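ATP phosphoribosyltransferase (Methanobacterium thermoautotrophicum, PDB 2VD3) probably catalyses the condensation of ATP with 5-phosphoribose 1-diphosphate to give phosphoribosyl-ATP, the first step of histidine biosynthesis. Local coordinates at residues K4-V9 with E48-R53; A54-E59 with V77-D82; L89-A94 with S182-I187. One frame throughout, in Å; residues are numbered along the deposited sequence. Where two conformers were deposited one is given.

Contact 1: K4-V9 with E48-R53; sequences KIRIAV and EVMFSR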
loop_
_atom_site.group_PDB
_atom_site.type_symbol
_atom_site.label_atom_id
_atom_site.label_comp_id
_atom_site.label_asym_id
_atom_site.label_seq_id
_atom_site.Cartn_x
_atom_site.Cartn_y
_atom_site.Cartn_z
ATOM N N LYS A 4 27.889 4.598 24.856
ATOM C CA LYS A 4 26.816 4.783 23.889
ATOM C C LYS A 4 25.486 4.350 24.491
ATOM O O LYS A 4 25.432 3.415 25.294
ATOM C CB LYS A 4 27.085 3.960 22.623
ATOM C CG LYS A 4 28.170 4.515 21.721
ATOM C CD LYS A 4 28.142 3.850 20.351
ATOM N N ILE A 5 24.412 5.024 24.098
ATOM C CA ILE A 5 23.075 4.553 24.445
ATOM C C ILE A 5 22.211 4.250 23.228
ATOM O O ILE A 5 22.360 4.854 22.163
ATOM C CB ILE A 5 22.318 5.480 25.447
ATOM C CG1 ILE A 5 22.217 6.914 24.916
ATOM C CG2 ILE A 5 22.946 5.376 26.858
ATOM C CD1 ILE A 5 21.220 7.797 25.655
ATOM N N ARG A 6 21.312 3.293 23.412
ATOM C CA ARG A 6 20.373 2.900 22.391
ATOM C C ARG A 6 18.980 3.177 22.929
ATOM O O ARG A 6 18.616 2.700 24.006
ATOM C CB ARG A 6 20.564 1.416 22.048
ATOM C CG ARG A 6 19.638 0.888 20.960
ATOM C CD ARG A 6 19.703 -0.632 20.855
ATOM N NE ARG A 6 20.931 -1.042 20.188
ATOM C CZ ARG A 6 21.522 -2.223 20.328
ATOM N NH1 ARG A 6 22.647 -2.467 19.676
ATOM N NH2 ARG A 6 21.000 -3.152 21.125
ATOM N N ILE A 7 18.220 3.979 22.190
ATOM C CA ILE A 7 16.819 4.249 22.523
ATOM C C ILE A 7 15.845 3.560 21.559
ATOM O O ILE A 7 15.960 3.676 20.326
ATOM C CB ILE A 7 16.513 5.767 22.662
ATOM C CG1 ILE A 7 15.016 6.010 22.884
ATOM C CG2 ILE A 7 17.009 6.550 21.469
ATOM C CD1 ILE A 7 14.725 7.191 23.830
ATOM N N ALA A 8 14.896 2.841 22.150
ATOM C CA ALA A 8 13.877 2.119 21.421
ATOM C C ALA A 8 12.728 3.056 21.083
ATOM O O ALA A 8 12.111 3.651 21.962
ATOM C CB ALA A 8 13.388 0.927 22.236
ATOM N N VAL A 9 12.455 3.196 19.796
ATOM C CA VAL A 9 11.436 4.129 19.320
ATOM C C VAL A 9 10.455 3.345 18.467
ATOM O O VAL A 9 10.872 2.531 17.645
ATOM C CB VAL A 9 12.089 5.297 18.525
ATOM C CG1 VAL A 9 11.055 6.158 17.805
ATOM C CG2 VAL A 9 12.959 6.150 19.461
ATOM N N GLU A 48 22.102 6.153 19.596
ATOM C CA GLU A 48 21.494 5.482 18.455
ATOM C C GLU A 48 20.023 5.128 18.724
ATOM O O GLU A 48 19.564 5.090 19.876
ATOM C CB GLU A 48 22.306 4.259 18.023
ATOM C CG GLU A 48 21.841 2.964 18.643
ATOM C CD GLU A 48 22.861 1.848 18.554
ATOM O OE1 GLU A 48 22.719 0.883 19.338
ATOM O OE2 GLU A 48 23.794 1.933 17.717
ATOM N N VAL A 49 19.292 4.885 17.642
ATOM C CA VAL A 49 17.878 4.572 17.725
ATOM C C VAL A 49 17.652 3.170 17.198
ATOM O O VAL A 49 18.159 2.813 16.126
ATOM C CB VAL A 49 17.019 5.611 16.955
ATOM C CG1 VAL A 49 15.599 5.101 16.719
ATOM C CG2 VAL A 49 17.002 6.934 17.715
ATOM N N MET A 50 16.936 2.369 17.986
ATOM C CA MET A 50 16.437 1.085 17.524
ATOM C C MET A 50 14.937 1.153 17.258
ATOM O O MET A 50 14.149 1.434 18.165
ATOM C CB MET A 50 16.736 -0.034 18.526
ATOM C CG MET A 50 16.277 -1.398 18.008
ATOM S SD MET A 50 16.640 -2.817 19.052
ATOM C CE MET A 50 15.696 -2.401 20.518
ATOM N N PHE A 51 14.551 0.882 16.018
ATOM C CA PHE A 51 13.147 0.796 15.659
ATOM C C PHE A 51 12.528 -0.527 16.105
ATOM O O PHE A 51 12.868 -1.597 15.613
ATOM C CB PHE A 51 12.955 1.030 14.163
ATOM C CG PHE A 51 13.286 2.423 13.734
ATOM C CD1 PHE A 51 14.276 2.654 12.793
ATOM C CD2 PHE A 51 12.612 3.516 14.293
ATOM C CE1 PHE A 51 14.587 3.954 12.395
ATOM C CE2 PHE A 51 12.918 4.811 13.921
ATOM C CZ PHE A 51 13.905 5.036 12.967
ATOM N N SER A 52 11.602 -0.421 17.046
ATOM C CA SER A 52 10.974 -1.561 17.658
ATOM C C SER A 52 9.482 -1.343 17.635
ATOM O O SER A 52 9.038 -0.201 17.678
ATOM C CB SER A 52 11.443 -1.658 19.109
ATOM O OG SER A 52 12.847 -1.826 19.186
ATOM N N ARG A 53 8.703 -2.420 17.561
ATOM C CA ARG A 53 7.259 -2.322 17.754
ATOM C C ARG A 53 6.927 -1.925 19.190
ATOM O O ARG A 53 7.574 -2.377 20.145
ATOM C CB ARG A 53 6.557 -3.622 17.357
ATOM C CG ARG A 53 6.212 -3.666 15.861
ATOM C CD ARG A 53 5.569 -4.971 15.464
ATOM N NE ARG A 53 5.387 -5.067 14.014
ATOM C CZ ARG A 53 4.960 -6.158 13.377
ATOM N NH1 ARG A 53 4.831 -6.145 12.056
ATOM N NH2 ARG A 53 4.662 -7.265 14.053
#
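R6 and E48 leave the same face of the sheet side by side and join in a salt bridge, with R6 NE 2.8 Å from E48 OE1. The N-H points at the oxygen with some bend (147°), and NH1 adds a weak bond to the same atom. Guanidinium and carboxylate planes are almost parallel (8° apart) but offset, so OE1 is met from above the carboxylate plane. R6 CG is anti to its backbone N and the chain bends at chi3, turning NE to the carboxylate, while E48 runs extended beyond CG. The arginine's hydrocarbon part is used too: R6 and M50 cross obliquely, R6 CD 3.8 Å from M50 CB. On the opposite face V49 touches two neighbours, its CG2 meeting I7 CG2 at 3.8 Å and its CG1 meeting V9 CG2 at 3.9 Å; that CG1 also lies over one face of the F51 ring, toward the rim. Behind the side chains, five backbone bonds pair the strands in parallel, from E48 N on I5 O (2.9 Å, nearly along the C=O axis) to S52 N on V9 O (3.1 Å, donor above the carbonyl plane). The pairing is consistent with the first beta-alpha-beta unit of a periplasmic-binding-protein-like fold, its connection holding helix 16-25 and the short strands 30-31 and 39-42. Farther out, R6 NH2 bonds A65 O, and I152 of the second subunit packs on R6 and M50. With NE and NH2 both bonded, the guanidinium's rotation is probably restricted, and its charge would probably favour the ionised form of E48.

Contact 2: A54-E59 with V77-D82; sequences AADIPE and VERGSD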
loop_
_atom_site.group_PDB
_atom_site.type_symbol
_atom_site.label_atom_id
_atom_site.label_comp_id
_atom_site.label_asym_id
_atom_site.label_seq_id
_atom_site.Cartn_x
_atom_site.Cartn_y
_atom_site.Cartn_z
ATOM N N ALA A 54 5.920 -1.066 19.324
ATOM C CA ALA A 54 5.588 -0.419 20.593
ATOM C C ALA A 54 5.310 -1.366 21.762
ATOM O O ALA A 54 5.625 -1.039 22.902
ATOM C CB ALA A 54 4.415 0.555 20.401
ATOM N N ALA A 55 4.717 -2.524 21.490
ATOM C CA ALA A 55 4.380 -3.464 22.553
ATOM C C ALA A 55 5.604 -4.234 23.051
ATOM O O ALA A 55 5.564 -4.835 24.126
ATOM C CB ALA A 55 3.277 -4.419 22.109
ATOM N N ASP A 56 6.682 -4.204 22.273
ATOM C CA ASP A 56 7.916 -4.912 22.609
ATOM C C ASP A 56 8.903 -4.022 23.359
ATOM O O ASP A 56 9.838 -4.508 23.991
ATOM C CB ASP A 56 8.587 -5.432 21.330
ATOM C CG ASP A 56 7.848 -6.586 20.702
ATOM O OD1 ASP A 56 7.903 -6.701 19.467
ATOM O OD2 ASP A 56 7.232 -7.398 21.423
ATOM N N ILE A 57 8.701 -2.711 23.284
ATOM C CA ILE A 57 9.611 -1.767 23.932
ATOM C C ILE A 57 9.742 -1.924 25.471
ATOM O O ILE A 57 10.846 -1.843 26.001
ATOM C CB ILE A 57 9.304 -0.314 23.513
ATOM C CG1 ILE A 57 9.519 -0.163 21.995
ATOM C CG2 ILE A 57 10.162 0.659 24.302
ATOM C CD1 ILE A 57 9.347 1.245 21.427
ATOM N N PRO A 58 8.630 -2.134 26.197
ATOM C CA PRO A 58 8.832 -2.382 27.625
ATOM C C PRO A 58 9.858 -3.500 27.916
ATOM O O PRO A 58 10.792 -3.283 28.684
ATOM C CB PRO A 58 7.431 -2.761 28.106
ATOM C CG PRO A 58 6.543 -2.021 27.205
ATOM C CD PRO A 58 7.196 -2.110 25.854
ATOM N N GLU A 59 9.702 -4.660 27.275
ATOM C CA GLU A 59 10.633 -5.780 27.440
ATOM C C GLU A 59 12.069 -5.509 26.962
ATOM O O GLU A 59 13.017 -5.841 27.677
ATOM C CB GLU A 59 10.079 -7.056 26.792
ATOM C CG GLU A 59 8.920 -7.680 27.582
ATOM C CD GLU A 59 9.309 -8.081 28.997
ATOM O OE1 GLU A 59 9.758 -9.227 29.187
ATOM O OE2 GLU A 59 9.154 -7.263 29.926
ATOM N N VAL A 77 2.362 -1.175 31.383
ATOM C CA VAL A 77 1.602 -1.813 32.449
ATOM C C VAL A 77 1.157 -3.224 32.075
ATOM O O VAL A 77 1.277 -4.136 32.897
ATOM C CB VAL A 77 0.412 -0.951 32.917
ATOM C CG1 VAL A 77 -0.563 -1.781 33.745
ATOM C CG2 VAL A 77 0.922 0.223 33.742
ATOM N N GLU A 78 0.671 -3.401 30.841
ATOM C CA GLU A 78 0.178 -4.704 30.380
ATOM C C GLU A 78 1.247 -5.794 30.473
ATOM O O GLU A 78 0.987 -6.893 30.969
ATOM C CB GLU A 78 -0.371 -4.612 28.951
ATOM C CG GLU A 78 -0.948 -5.924 28.405
ATOM C CD GLU A 78 -2.258 -6.348 29.076
ATOM O OE1 GLU A 78 -2.913 -5.506 29.733
ATOM O OE2 GLU A 78 -2.634 -7.531 28.935
ATOM N N ARG A 79 2.447 -5.476 30.001
ATOM C CA ARG A 79 3.580 -6.386 30.103
ATOM C C ARG A 79 4.078 -6.564 31.520
ATOM O O ARG A 79 4.732 -7.561 31.825
ATOM C CB ARG A 79 4.739 -5.865 29.266
ATOM C CG ARG A 79 4.515 -5.969 27.798
ATOM C CD ARG A 79 4.877 -7.342 27.311
ATOM N NE ARG A 79 5.286 -7.249 25.921
ATOM C CZ ARG A 79 6.056 -8.120 25.288
ATOM N NH1 ARG A 79 6.344 -7.913 24.006
ATOM N NH2 ARG A 79 6.532 -9.186 25.920
ATOM N N GLY A 80 3.802 -5.589 32.379
ATOM C CA GLY A 80 4.338 -5.602 33.734
ATOM C C GLY A 80 5.859 -5.609 33.765
ATOM O O GLY A 80 6.453 -6.091 34.719
ATOM N N SER A 81 6.475 -5.045 32.724
ATOM C CA SER A 81 7.931 -5.040 32.556
ATOM C C SER A 81 8.631 -4.252 33.653
ATOM O O SER A 81 8.082 -3.268 34.162
ATOM C CB SER A 81 8.291 -4.435 31.195
ATOM O OG SER A 81 7.740 -5.203 30.131
ATOM N N ASP A 82 9.843 -4.672 34.006
ATOM C CA ASP A 82 10.601 -4.007 35.058
ATOM C C ASP A 82 11.466 -2.897 34.472
ATOM O O ASP A 82 12.592 -3.131 34.017
ATOM C CB ASP A 82 11.422 -5.018 35.855
ATOM C CG ASP A 82 12.435 -4.364 36.779
ATOM O OD1 ASP A 82 13.518 -4.947 36.957
ATOM O OD2 ASP A 82 12.165 -3.271 37.319
#
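R79 reaches from the end of helix 73-79 and grips A55 O side-on with two nitrogens. Its NE bonds A55 O at 3.0 Å, in the carbonyl plane, and NH1 bonds the same oxygen at 3.2 Å from above that plane. D56 OD2 lies in the guanidinium plane at its edge, 2.8 Å from R79 NH1 in a salt bridge, though the two flat groups are turned 67° apart. E59 CG comes in over one guanidinium face, 3.3 Å from R79 NH2. The two helices joined here, 57-63 and 73-79, are linked through strand 68-72 in the alpha/beta lobe. The second subunit completes the polar end, E141 O accepting from R79 NH2 and T143 N donating to D56 OD2. An alanine here in place of R79 would lack the guanidinium that bonds A55 O and D56, and would probably loosen the 54-59 segment from the helix end. A second tight point is S81, whose OG donates to the anti lone pair of E59 OE2 at 2.5 Å while P58 CB lies 3.2 Å from S81 OG. E59 OE1, 4.6 Å from R79 NH2 and well out of the guanidinium plane, interacts through charge alone. The loose side is at solvent-exposed G80, which leaves the helix with positive phi (60°), and exposed D82, which points away.

Contact 3: L89-A94 with S182-I187; sequences LKYGRA and SSVKLI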
loop_
_atom_site.group_PDB
_atom_site.type_symbol
_atom_site.label_atom_id
_atom_site.label_comp_id
_atom_site.label_asym_id
_atom_site.label_seq_id
_atom_site.Cartn_x
_atom_site.Cartn_y
_atom_site.Cartn_z
ATOM N N LEU A 89 5.599 12.162 28.428
ATOM C CA LEU A 89 5.898 12.890 27.188
ATOM C C LEU A 89 4.752 13.730 26.624
ATOM O O LEU A 89 4.903 14.371 25.582
ATOM C CB LEU A 89 6.477 11.942 26.136
ATOM C CG LEU A 89 7.768 11.259 26.586
ATOM C CD1 LEU A 89 8.204 10.201 25.591
ATOM C CD2 LEU A 89 8.878 12.270 26.847
ATOM N N LYS A 90 3.617 13.716 27.322
ATOM C CA LYS A 90 2.495 14.629 27.087
ATOM C C LYS A 90 1.807 14.508 25.734
ATOM O O LYS A 90 1.113 15.421 25.303
ATOM C CB LYS A 90 2.890 16.086 27.379
ATOM C CG LYS A 90 2.764 16.453 28.851
ATOM C CD LYS A 90 3.524 17.725 29.209
ATOM C CE LYS A 90 2.791 18.986 28.770
ATOM N NZ LYS A 90 3.727 20.153 28.659
ATOM N N TYR A 91 1.982 13.369 25.078
ATOM C CA TYR A 91 1.251 13.079 23.849
ATOM C C TYR A 91 0.747 11.639 23.884
ATOM O O TYR A 91 1.111 10.860 24.775
ATOM C CB TYR A 91 2.126 13.355 22.612
ATOM C CG TYR A 91 3.159 12.286 22.283
ATOM C CD1 TYR A 91 4.392 12.243 22.937
ATOM C CD2 TYR A 91 2.896 11.319 21.312
ATOM C CE1 TYR A 91 5.345 11.263 22.624
ATOM C CE2 TYR A 91 3.827 10.338 20.995
ATOM C CZ TYR A 91 5.050 10.312 21.647
ATOM O OH TYR A 91 5.957 9.334 21.313
ATOM N N GLY A 92 -0.101 11.292 22.923
ATOM C CA GLY A 92 -0.608 9.928 22.809
ATOM C C GLY A 92 -1.440 9.520 24.002
ATOM O O GLY A 92 -1.365 8.396 24.467
ATOM N N ARG A 93 -2.233 10.454 24.500
ATOM C CA ARG A 93 -3.094 10.189 25.641
ATOM C C ARG A 93 -4.392 9.508 25.224
ATOM O O ARG A 93 -4.973 9.817 24.180
ATOM C CB ARG A 93 -3.323 11.460 26.448
ATOM C CG ARG A 93 -1.991 12.045 26.890
ATOM C CD ARG A 93 -2.120 13.118 27.924
ATOM N NE ARG A 93 -0.827 13.303 28.576
ATOM C CZ ARG A 93 -0.551 14.266 29.450
ATOM N NH1 ARG A 93 -1.476 15.156 29.785
ATOM N NH2 ARG A 93 0.652 14.338 29.994
ATOM N N ALA A 94 -4.808 8.541 26.034
ATOM C CA ALA A 94 -5.920 7.669 25.703
ATOM C C ALA A 94 -6.362 6.965 26.956
ATOM O O ALA A 94 -5.558 6.723 27.856
ATOM C CB ALA A 94 -5.509 6.657 24.645
ATOM N N SER A 182 -3.735 6.446 30.059
ATOM C CA SER A 182 -2.474 6.166 29.408
ATOM C C SER A 182 -1.886 7.401 28.747
ATOM O O SER A 182 -2.601 8.278 28.233
ATOM C CB SER A 182 -2.634 5.059 28.378
ATOM O OG SER A 182 -1.383 4.733 27.831
ATOM N N SER A 183 -0.564 7.449 28.763
ATOM C CA SER A 183 0.163 8.511 28.133
ATOM C C SER A 183 1.493 7.915 27.715
ATOM O O SER A 183 1.886 6.854 28.223
ATOM C CB SER A 183 0.348 9.660 29.118
ATOM O OG SER A 183 1.132 10.694 28.563
ATOM N N VAL A 184 2.167 8.579 26.781
ATOM C CA VAL A 184 3.474 8.130 26.318
ATOM C C VAL A 184 4.578 8.500 27.315
ATOM O O VAL A 184 4.646 9.624 27.824
ATOM C CB VAL A 184 3.803 8.662 24.896
ATOM C CG1 VAL A 184 5.208 8.255 24.503
ATOM C CG2 VAL A 184 2.811 8.115 23.889
ATOM N N LYS A 185 5.457 7.545 27.578
ATOM C CA LYS A 185 6.483 7.726 28.589
ATOM C C LYS A 185 7.860 7.550 27.991
ATOM O O LYS A 185 8.010 6.861 26.993
ATOM C CB LYS A 185 6.271 6.719 29.719
ATOM C CG LYS A 185 4.879 6.727 30.296
ATOM C CD LYS A 185 4.646 7.954 31.159
ATOM C CE LYS A 185 3.247 7.950 31.763
ATOM N NZ LYS A 185 3.072 9.040 32.771
ATOM N N LEU A 186 8.856 8.203 28.588
ATOM C CA LEU A 186 10.264 7.861 28.363
ATOM C C LEU A 186 10.675 6.940 29.496
ATOM O O LEU A 186 10.515 7.285 30.675
ATOM C CB LEU A 186 11.158 9.107 28.359
ATOM C CG LEU A 186 12.677 8.852 28.266
ATOM C CD1 LEU A 186 13.101 8.449 26.858
ATOM C CD2 LEU A 186 13.501 10.052 28.751
ATOM N N ILE A 187 11.198 5.766 29.143
ATOM C CA ILE A 187 11.591 4.776 30.158
ATOM C C ILE A 187 13.059 4.416 30.074
ATOM O O ILE A 187 13.733 4.751 29.098
ATOM C CB ILE A 187 10.740 3.472 30.110
ATOM C CG1 ILE A 187 10.794 2.822 28.724
ATOM C CG2 ILE A 187 9.312 3.743 30.569
ATOM C CD1 ILE A 187 10.192 1.424 28.678
#
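The two backbones run nearly antiparallel, 160° apart, and meet as a hydrogen-bonded pair at A94 and S182, then again where L89 N donates to V184 O (2.8 Å) and V184 N to Y91 O (3.2 Å). The arrangement is consistent with the two-stranded hinge of a periplasmic-binding-protein-like fold: the loop between strands 84-88 and 94-101 runs beside strand 173-188. V184 is the central side chain. Its CG2 sits over one face of the Y91 ring in a CH-pi contact, 3.9 Å from the centroid and 17° off the normal, while its CG1 lies 3.5 Å from Y91 CZ. CG1 is anti to the backbone N (chi1 176°), which spreads both methyls beneath the ring. L89 packs from the other end, its CD1 3.7 Å from V184 CG1; I70 of strand 68-72 touches L89, Y91 and V184 alike. Toward the polar side, R93 is extended from CG to NE, and NE donates to S183 OG at 3.3 Å, near the guanidinium plane. D88 organises this side: it forms salt bridges with R93 NH2 and K185 NZ and bonds S183 OG. Y91 OH bonds I15 O, and R93 N bonds D32 of the third subunit. G92 has positive phi and its CA lies 4.0 Å from V184 CG2; a beta carbon there would stand 2.7 Å from that methyl, a clash.

In the fold
The three contacts follow one another in the chain, each closing before the next opens, with centres 14 to 17 Å apart. Contact 1 leads directly into contact 2, because strand 47-52 is followed by helix 57-63; I57 on that helix packs against A8 and S52. Contacts 1 and 3 belong to the same mixed sheet, strand 68-72 lying between strands 5-10 and 173-188, and I7 CD1 meets L186 CD1 at 3.7 Å. I187, at the end of contact 3, touches P58 of contact 2. Contacts 1 and 2 both touch the second subunit, whereas contact 3 reaches the third through R93 of the 89-94 loop, so the region of the three contacts meets two neighbouring subunits of the six-chain assembly.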